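Local structure of beta-xylanase (Roseburia intestinalis L1-82, 6SGF) at residues K65-L70 with I111-P116. The protein binds xylan weakly through this carbohydrate-binding module of family 86, part of a multidomain enzyme that probably cleaves internal beta-1,4-xylosidic linkages. Sequence-based numbering, arbitrary orientation.
Sequences KVPISL and ITEDKP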
loop_
_atom_site.group_PDB
_atom_site.type_symbol
_atom_site.label_atom_id
_atom_site.label_comp_id
_atom_site.label_asym_id
_atom_site.label_seq_id
_atom_site.Cartn_x
_atom_site.Cartn_y
_atom_site.Cartn_z
ATOM N N LYS B 65 -11.305 -11.444 9.266
ATOM C CA LYS B 65 -12.316 -12.069 10.103
ATOM C C LYS B 65 -12.390 -13.571 9.902
ATOM O O LYS B 65 -13.367 -14.185 10.343
ATOM C CB LYS B 65 -13.694 -11.463 9.857
ATOM C CG LYS B 65 -13.738 -9.965 10.006
ATOM C CD LYS B 65 -13.814 -9.484 11.397
ATOM C CE LYS B 65 -14.087 -7.963 11.390
ATOM N NZ LYS B 65 -12.820 -7.169 11.243
ATOM N N VAL B 66 -11.401 -14.167 9.239
ATOM C CA VAL B 66 -11.355 -15.610 8.992
ATOM C C VAL B 66 -9.898 -15.992 8.750
ATOM O O VAL B 66 -9.144 -15.174 8.188
ATOM C CB VAL B 66 -12.263 -15.982 7.805
ATOM C CG1 VAL B 66 -11.792 -15.239 6.535
ATOM C CG2 VAL B 66 -12.286 -17.500 7.581
ATOM N N PRO B 67 -9.432 -17.185 9.151
ATOM C CA PRO B 67 -8.072 -17.596 8.751
ATOM C C PRO B 67 -7.957 -17.675 7.235
ATOM O O PRO B 67 -8.915 -18.037 6.549
ATOM C CB PRO B 67 -7.898 -18.974 9.402
ATOM C CG PRO B 67 -8.929 -18.998 10.536
ATOM C CD PRO B 67 -10.071 -18.191 10.026
ATOM N N ILE B 68 -6.784 -17.308 6.704
ATOM C CA ILE B 68 -6.615 -17.238 5.257
ATOM C C ILE B 68 -5.450 -18.117 4.807
ATOM O O ILE B 68 -4.509 -18.390 5.549
ATOM C CB ILE B 68 -6.409 -15.788 4.722
ATOM C CG1 ILE B 68 -5.183 -15.099 5.351
ATOM C CG2 ILE B 68 -7.635 -14.984 4.935
ATOM C CD1 ILE B 68 -4.938 -13.727 4.813
ATOM N N SER B 69 -5.522 -18.511 3.536
ATOM C CA SER B 69 -4.467 -19.188 2.811
ATOM C C SER B 69 -3.943 -18.264 1.722
ATOM O O SER B 69 -4.712 -17.536 1.084
ATOM C CB SER B 69 -5.009 -20.495 2.225
ATOM O OG SER B 69 -5.364 -21.330 3.328
ATOM N N LEU B 70 -2.629 -18.256 1.552
ATOM C CA LEU B 70 -1.956 -17.355 0.642
ATOM C C LEU B 70 -1.206 -18.173 -0.402
ATOM O O LEU B 70 -0.600 -19.207 -0.081
ATOM C CB LEU B 70 -1.014 -16.434 1.396
ATOM C CG LEU B 70 -1.687 -15.620 2.503
ATOM C CD1 LEU B 70 -0.602 -14.918 3.342
ATOM C CD2 LEU B 70 -2.680 -14.636 2.009
ATOM N N ILE B 111 -9.847 -19.355 1.393
ATOM C CA ILE B 111 -10.206 -19.847 2.728
ATOM C C ILE B 111 -10.329 -21.366 2.700
ATOM O O ILE B 111 -10.754 -21.953 1.699
ATOM C CB ILE B 111 -11.506 -19.222 3.280
ATOM C CG1 ILE B 111 -12.690 -19.474 2.359
ATOM C CG2 ILE B 111 -11.285 -17.731 3.544
ATOM C CD1 ILE B 111 -13.975 -19.763 3.150
ATOM N N THR B 112 -9.975 -21.999 3.821
ATOM C CA THR B 112 -10.147 -23.441 3.975
ATOM C C THR B 112 -11.277 -23.796 4.925
ATOM O O THR B 112 -11.561 -24.988 5.117
ATOM C CB THR B 112 -8.864 -24.113 4.483
ATOM O OG1 THR B 112 -8.437 -23.481 5.687
ATOM C CG2 THR B 112 -7.748 -24.010 3.457
ATOM N N GLU B 113 -11.931 -22.812 5.531
ATOM C CA GLU B 113 -13.040 -23.101 6.438
ATOM C C GLU B 113 -14.199 -23.796 5.716
ATOM O O GLU B 113 -14.705 -23.305 4.698
ATOM C CB GLU B 113 -13.519 -21.793 7.059
ATOM C CG GLU B 113 -14.177 -21.870 8.414
ATOM C CD GLU B 113 -13.194 -22.219 9.514
ATOM O OE1 GLU B 113 -12.432 -21.319 9.986
ATOM O OE2 GLU B 113 -13.199 -23.402 9.900
ATOM N N ASP B 114 -14.667 -24.915 6.290
ATOM C CA ASP B 114 -15.693 -25.740 5.646
ATOM C C ASP B 114 -17.080 -25.090 5.658
ATOM O O ASP B 114 -17.878 -25.364 4.761
ATOM C CB ASP B 114 -15.704 -27.148 6.250
ATOM C CG ASP B 114 -16.054 -27.153 7.691
ATOM O OD1 ASP B 114 -16.181 -26.053 8.259
ATOM O OD2 ASP B 114 -16.220 -28.256 8.249
ATOM N N LYS B 115 -17.426 -24.291 6.676
ATOM C CA LYS B 115 -18.736 -23.626 6.744
ATOM C C LYS B 115 -18.555 -22.154 7.099
ATOM O O LYS B 115 -18.808 -21.728 8.240
ATOM C CB LYS B 115 -19.675 -24.304 7.743
ATOM C CG LYS B 115 -19.897 -25.778 7.451
ATOM C CD LYS B 115 -21.282 -26.035 6.872
ATOM C CE LYS B 115 -21.294 -27.240 5.935
ATOM N NZ LYS B 115 -21.289 -26.823 4.494
ATOM N N PRO B 116 -18.151 -21.337 6.129
ATOM C CA PRO B 116 -17.875 -19.927 6.419
ATOM C C PRO B 116 -19.117 -19.189 6.893
ATOM O O PRO B 116 -20.217 -19.399 6.391
ATOM C CB PRO B 116 -17.379 -19.364 5.075
ATOM C CG PRO B 116 -17.225 -20.492 4.165
ATOM C CD PRO B 116 -17.968 -21.672 4.706
HETATM O O HOH W 1 -7.252 -20.817 5.439
HETATM O O HOH W 2 -10.111 -20.541 6.399
#
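At the xylan-binding site of this beta-sandwich module, S69 of strand 68-73 meets T112, a residue of the glycan pocket that touches a bound xylopyranose from the loop after strand 103-110. S69 OG lies 3.6 Å from T112 CG2, but the polar link between the segments runs through water, with no direct hydrogen bond. One water joins S69 OG to T112 OG1, 2.9 Å from each, and bonds weakly to P67 O. A second water donates to P67 O at 2.8 Å and accepts from T112 N at 3.0 Å, so the two waters bridge the segments. With T112 OG1 between the backbone N and the carbonyl carbon (chi1 55°), OG1 meets the first water while CG2, anti to the carbonyl carbon, lies against S69 OG. Between the buried V66 and I111, CG1 of V66 meets CG2 of I111 at 3.9 Å, the two side chains crossing at about a right angle. P67 CD comes within 3.9 Å of E113 OE1, between two partly exposed residues. A backbone hydrogen bond between S69 and M110 pairs strand 68-73 with 103-110 beside the two waters; Y86 of strand 84-88 touches both S69 and T112, while V66 leans on A119 of strand 119-130 in the other sheet.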